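Local coordinates for protein 4-oxalmesaconate hydratase (Pseudomonas putida, PDB 5CGZ) that catalyses the zinc-dependent hydration of oxalomesaconate enol (4-carboxy-2-hydroxymuconate) to 4-carboxy-4-hydroxy-2-oxoadipate, the third step of gallate degradation, at residues D100-R104 with V105-F109; Y198-R201 with V202-R206. All coordinates share one frame; numbering follows the deposited sequence.

Both contacts are local; interaction 1 closes a helix, whereas interaction 2 lies wholly inside one. Interaction 1 ends helix 92-105 and turns the chain toward strand 110-112 of the central sheet, away from the annotated sites. Interaction 2 comes later in the chain, within helix 193-212, nearer the metal: the nearest side-chain atom of Tyr-199 is about 8 Å from the zinc ion, which is held by His-10, Asp-13, Glu-44 and His-123. The centres of the two contacts are 30 Å apart, their nearest atoms about 16 Å, and they sit on opposite sides of the chain's centre. The loop end of interaction 1 (Glu-108, Phe-109) packs on one neighbouring subunit of the hexamer; interaction 2 meets another.

Interaction 1 of 2, residues D100-R104 with V105-F109; sequences DVYRR and VQPEF
Val-101 and Val-105, one helical turn apart, lie in the last turn of helix 92-105, just before the chain leaves it for strand 110-112 of the Rossmann-like fold. The backbone bonds come first: Val-105 N donates to Val-101 O at 2.8 Å, and Gln-106 N to Tyr-102 O, also at 2.8 Å, before positive phi (49°) at Gln-106 takes the chain out of the helix. A side-chain bond follows, Gln-106 NE2 to Arg-103 O at 3.1 Å. The glutamine chain folds back through chi2 of -79°, bringing its amide to this last-turn carbonyl from a direction tilted off the carbonyl plane. With an alanine in place of Gln-106, the Arg-103 carbonyl would probably lose this side-chain donor, while the backbone bond to Tyr-102 O could remain. Arg-104 bends at chi3 (79°) and carries its NH2 to a salt bridge with Glu-79.

Apolar contacts line the last turn and the loop beyond it. The two valines run side by side, Val-101 CG1 4.0 Å from Val-105 CG2, beside His-33 of strand 31-36. Tyr-102, which also packs on helix 122-138, crosses Pro-107 at about a right angle, and its CD1 lies 3.8 Å from Pro-107 CG.

Interaction 2 of 2, residues Y198-R201 with V202-R206; sequences YYTR and VALQR
Four successive i to i+4 hydrogen bonds join Tyr-198 through Arg-201 to Val-202 through Gln-205, making the two segments an uninterrupted length of alpha-helix. Val-202 N donates to Tyr-198 O at 2.9 Å and Gln-205 N to Arg-201 O at 2.8 Å. Between them, Ala-203 N donates to Tyr-199 O at 3.1 Å, and Leu-204 N binds Thr-200 O.

Among the side chains, Val-202 is the meeting point of two tyrosines. Its CG2 lies 3.8 Å from Tyr-198 CE1 and 4.0 Å from Tyr-199 CD1, meeting both rings obliquely. Tyr-198 CG is anti to the backbone N (chi1 -174°), whereas Tyr-199 CG is anti to the carbonyl carbon (chi1 -78°); from these two directions the rings meet the same methyl, and Tyr-198 CD1 sits 3.6 Å above the centre of the Tyr-199 ring. Further round the helix, Thr-200 and Leu-204 run side by side, with Thr-200 CG2 4.1 Å from Leu-204 CD1, while the threonine hydroxyl turns back to the carbonyl of Trp-196.

The Tyr-199 hydroxyl is hydrogen-bonded to Arg-17 and His-160, while the Tyr-198 ring stacks on that of His-160 and its OH is hydrogen-bonded to His-160 O. Arg-201 and Gln-205 pair reciprocally with Gln-205 and Arg-201 of a neighbouring subunit, so this stretch contributes to a subunit interface of the hexamer. Within its own chain, Thr-200 and Ala-203 pack against Trp-179 of helix 179-186, and Ala-203 is joined through its backbone to Ala-225, at the start of strand 225-230.

Interaction 1 of 2, residues D100-R104 with V105-F109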
loop_
_atom_site.group_PDB
_atom_site.type_symbol
_atom_site.label_atom_id
_atom_site.label_comp_id
_atom_site.label_asym_id
_atom_site.label_seq_id
_atom_site.Cartn_x
_atom_site.Cartn_y
_atom_site.Cartn_z
ATOM N N ASP A 100 -31.717 -7.867 9.582
ATOM C CA ASP A 100 -32.733 -8.059 10.617
ATOM C C ASP A 100 -32.100 -8.473 11.950
ATOM O O ASP A 100 -32.573 -8.071 13.011
ATOM C CB ASP A 100 -33.768 -9.100 10.175
ATOM C CG ASP A 100 -34.614 -8.622 8.991
ATOM O OD1 ASP A 100 -34.650 -7.397 8.716
ATOM O OD2 ASP A 100 -35.246 -9.477 8.336
ATOM N N VAL A 101 -31.037 -9.273 11.905
ATOM C CA VAL A 101 -30.317 -9.597 13.134
ATOM C C VAL A 101 -29.780 -8.314 13.765
ATOM O O VAL A 101 -29.903 -8.115 14.976
ATOM C CB VAL A 101 -29.168 -10.593 12.885
ATOM C CG1 VAL A 101 -28.333 -10.792 14.154
ATOM C CG2 VAL A 101 -29.739 -11.928 12.400
ATOM N N TYR A 102 -29.196 -7.439 12.944
ATOM C CA TYR A 102 -28.697 -6.151 13.428
ATOM C C TYR A 102 -29.804 -5.338 14.089
ATOM O O TYR A 102 -29.611 -4.770 15.166
ATOM C CB TYR A 102 -28.101 -5.324 12.285
ATOM C CG TYR A 102 -26.619 -5.525 12.008
ATOM C CD1 TYR A 102 -25.656 -4.773 12.678
ATOM C CD2 TYR A 102 -26.187 -6.423 11.031
ATOM C CE1 TYR A 102 -24.290 -4.933 12.403
ATOM C CE2 TYR A 102 -24.822 -6.588 10.744
ATOM C CZ TYR A 102 -23.885 -5.840 11.437
ATOM O OH TYR A 102 -22.545 -5.998 11.162
ATOM N N ARG A 103 -30.952 -5.258 13.423
ATOM C CA ARG A 103 -32.072 -4.469 13.937
ATOM C C ARG A 103 -32.555 -5.022 15.288
ATOM O O ARG A 103 -32.923 -4.266 16.182
ATOM C CB ARG A 103 -33.218 -4.440 12.915
ATOM C CG ARG A 103 -32.972 -3.551 11.684
ATOM C CD ARG A 103 -33.189 -2.098 12.029
ATOM N NE ARG A 103 -32.897 -1.161 10.946
ATOM C CZ ARG A 103 -33.773 -0.766 10.021
ATOM N NH1 ARG A 103 -35.013 -1.251 10.016
ATOM N NH2 ARG A 103 -33.403 0.115 9.092
ATOM N N ARG A 104 -32.525 -6.341 15.439
ATOM C CA ARG A 104 -32.969 -6.983 16.675
ATOM C C ARG A 104 -31.932 -6.879 17.799
ATOM O O ARG A 104 -32.258 -6.568 18.938
ATOM C CB ARG A 104 -33.296 -8.454 16.405
ATOM C CG ARG A 104 -33.791 -9.216 17.615
ATOM C CD ARG A 104 -34.060 -10.679 17.276
ATOM N NE ARG A 104 -32.837 -11.481 17.216
ATOM C CZ ARG A 104 -32.374 -12.064 16.111
ATOM N NH1 ARG A 104 -33.029 -11.937 14.959
ATOM N NH2 ARG A 104 -31.255 -12.779 16.156
ATOM N N VAL A 105 -30.674 -7.139 17.472
ATOM C CA VAL A 105 -29.625 -7.169 18.479
ATOM C C VAL A 105 -29.136 -5.764 18.858
ATOM O O VAL A 105 -28.758 -5.521 20.006
ATOM C CB VAL A 105 -28.429 -8.021 17.989
ATOM C CG1 VAL A 105 -27.230 -7.868 18.931
ATOM C CG2 VAL A 105 -28.848 -9.484 17.852
ATOM N N GLN A 106 -29.155 -4.845 17.897
ATOM C CA GLN A 106 -28.618 -3.496 18.103
ATOM C C GLN A 106 -27.210 -3.530 18.718
ATOM O O GLN A 106 -26.960 -2.926 19.761
ATOM C CB GLN A 106 -29.567 -2.685 18.993
ATOM C CG GLN A 106 -30.946 -2.428 18.368
ATOM C CD GLN A 106 -30.921 -1.300 17.346
ATOM O OE1 GLN A 106 -30.060 -0.424 17.397
ATOM N NE2 GLN A 106 -31.864 -1.324 16.409
ATOM N N PRO A 107 -26.276 -4.239 18.071
ATOM C CA PRO A 107 -24.963 -4.464 18.697
ATOM C C PRO A 107 -24.139 -3.185 18.878
ATOM O O PRO A 107 -24.245 -2.256 18.070
ATOM C CB PRO A 107 -24.272 -5.420 17.720
ATOM C CG PRO A 107 -24.906 -5.102 16.378
ATOM C CD PRO A 107 -26.351 -4.779 16.698
ATOM N N GLU A 108 -23.326 -3.147 19.935
ATOM C CA GLU A 108 -22.414 -2.031 20.170
ATOM C C GLU A 108 -21.156 -2.157 19.334
ATOM O O GLU A 108 -20.471 -1.164 19.078
ATOM C CB GLU A 108 -22.018 -1.940 21.642
ATOM C CG GLU A 108 -23.101 -1.375 22.548
ATOM C CD GLU A 108 -22.608 -1.210 23.978
ATOM O OE1 GLU A 108 -21.365 -1.180 24.204
ATOM O OE2 GLU A 108 -23.463 -1.117 24.879
ATOM N N PHE A 109 -20.834 -3.385 18.942
ATOM C CA PHE A 109 -19.707 -3.617 18.044
ATOM C C PHE A 109 -19.897 -4.949 17.338
ATOM O O PHE A 109 -20.728 -5.769 17.751
ATOM C CB PHE A 109 -18.363 -3.569 18.802
ATOM C CG PHE A 109 -18.181 -4.666 19.834
ATOM C CD1 PHE A 109 -17.653 -5.900 19.473
ATOM C CD2 PHE A 109 -18.505 -4.446 21.167
ATOM C CE1 PHE A 109 -17.468 -6.906 20.420
ATOM C CE2 PHE A 109 -18.322 -5.443 22.123
ATOM C CZ PHE A 109 -17.807 -6.677 21.748
#

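Interaction 2 of 2, residues Y198-R201 with V202-R206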
loop_
_atom_site.group_PDB
_atom_site.type_symbol
_atom_site.label_atom_id
_atom_site.label_comp_id
_atom_site.label_asym_id
_atom_site.label_seq_id
_atom_site.Cartn_x
_atom_site.Cartn_y
_atom_site.Cartn_z
ATOM N N TYR A 198 -2.364 -24.415 18.307
ATOM C CA TYR A 198 -2.052 -23.265 17.473
ATOM C C TYR A 198 -2.659 -21.993 18.066
ATOM O O TYR A 198 -1.985 -20.974 18.180
ATOM C CB TYR A 198 -2.564 -23.491 16.054
ATOM C CG TYR A 198 -2.178 -22.428 15.045
ATOM C CD1 TYR A 198 -2.985 -21.310 14.828
ATOM C CD2 TYR A 198 -1.018 -22.559 14.283
ATOM C CE1 TYR A 198 -2.636 -20.333 13.877
ATOM C CE2 TYR A 198 -0.660 -21.596 13.338
ATOM C CZ TYR A 198 -1.471 -20.490 13.134
ATOM O OH TYR A 198 -1.104 -19.548 12.186
ATOM N N TYR A 199 -3.929 -22.045 18.458
ATOM C CA TYR A 199 -4.589 -20.821 18.899
ATOM C C TYR A 199 -4.260 -20.490 20.347
ATOM O O TYR A 199 -4.371 -19.337 20.756
ATOM C CB TYR A 199 -6.098 -20.909 18.637
ATOM C CG TYR A 199 -6.307 -20.651 17.173
ATOM C CD1 TYR A 199 -6.229 -19.357 16.672
ATOM C CD2 TYR A 199 -6.469 -21.697 16.273
ATOM C CE1 TYR A 199 -6.355 -19.105 15.318
ATOM C CE2 TYR A 199 -6.602 -21.452 14.910
ATOM C CZ TYR A 199 -6.539 -20.152 14.443
ATOM O OH TYR A 199 -6.662 -19.891 13.100
ATOM N N THR A 200 -3.786 -21.479 21.097
ATOM C CA THR A 200 -3.144 -21.192 22.379
ATOM C C THR A 200 -1.862 -20.385 22.152
ATOM O O THR A 200 -1.617 -19.373 22.821
ATOM C CB THR A 200 -2.805 -22.486 23.156
ATOM O OG1 THR A 200 -4.019 -23.192 23.446
ATOM C CG2 THR A 200 -2.083 -22.158 24.466
ATOM N N ARG A 201 -1.037 -20.830 21.207
ATOM C CA ARG A 201 0.193 -20.099 20.919
ATOM C C ARG A 201 -0.124 -18.692 20.402
ATOM O O ARG A 201 0.559 -17.736 20.774
ATOM C CB ARG A 201 1.075 -20.877 19.932
ATOM C CG ARG A 201 1.740 -22.108 20.588
ATOM C CD ARG A 201 2.793 -22.755 19.711
ATOM N NE ARG A 201 2.254 -23.147 18.414
ATOM C CZ ARG A 201 1.887 -24.381 18.084
ATOM N NH1 ARG A 201 2.000 -25.379 18.959
ATOM N NH2 ARG A 201 1.413 -24.617 16.869
ATOM N N VAL A 202 -1.166 -18.558 19.576
ATOM C CA VAL A 202 -1.575 -17.235 19.081
ATOM C C VAL A 202 -1.874 -16.293 20.245
ATOM O O VAL A 202 -1.369 -15.173 20.287
ATOM C CB VAL A 202 -2.827 -17.296 18.170
ATOM C CG1 VAL A 202 -3.341 -15.874 17.869
ATOM C CG2 VAL A 202 -2.513 -18.031 16.866
ATOM N N ALA A 203 -2.683 -16.755 21.198
ATOM C CA ALA A 203 -3.064 -15.917 22.340
ATOM C C ALA A 203 -1.846 -15.537 23.183
ATOM O O ALA A 203 -1.748 -14.413 23.686
ATOM C CB ALA A 203 -4.114 -16.630 23.206
ATOM N N LEU A 204 -0.915 -16.472 23.340
ATOM C CA LEU A 204 0.289 -16.193 24.107
ATOM C C LEU A 204 1.173 -15.186 23.374
ATOM O O LEU A 204 1.730 -14.279 23.998
ATOM C CB LEU A 204 1.064 -17.486 24.391
ATOM C CG LEU A 204 0.454 -18.446 25.420
ATOM C CD1 LEU A 204 1.124 -19.822 25.345
ATOM C CD2 LEU A 204 0.547 -17.878 26.843
ATOM N N GLN A 205 1.297 -15.334 22.054
ATOM C CA GLN A 205 2.102 -14.398 21.270
ATOM C C GLN A 205 1.499 -12.993 21.315
ATOM O O GLN A 205 2.196 -12.009 21.551
ATOM C CB GLN A 205 2.230 -14.874 19.812
ATOM C CG GLN A 205 3.083 -16.142 19.635
ATOM C CD GLN A 205 4.490 -15.977 20.184
ATOM O OE1 GLN A 205 4.727 -16.167 21.379
ATOM N NE2 GLN A 205 5.429 -15.617 19.314
ATOM N N ARG A 206 0.195 -12.903 21.087
ATOM C CA ARG A 206 -0.468 -11.603 21.121
ATOM C C ARG A 206 -0.408 -11.033 22.531
ATOM O O ARG A 206 -0.332 -9.821 22.709
ATOM C CB ARG A 206 -1.920 -11.709 20.638
ATOM C CG ARG A 206 -2.051 -12.200 19.188
ATOM C CD ARG A 206 -1.154 -11.420 18.233
ATOM N NE ARG A 206 -1.386 -11.829 16.845
ATOM C CZ ARG A 206 -0.715 -11.365 15.795
ATOM N NH1 ARG A 206 0.243 -10.457 15.955
ATOM N NH2 ARG A 206 -1.009 -11.808 14.578
#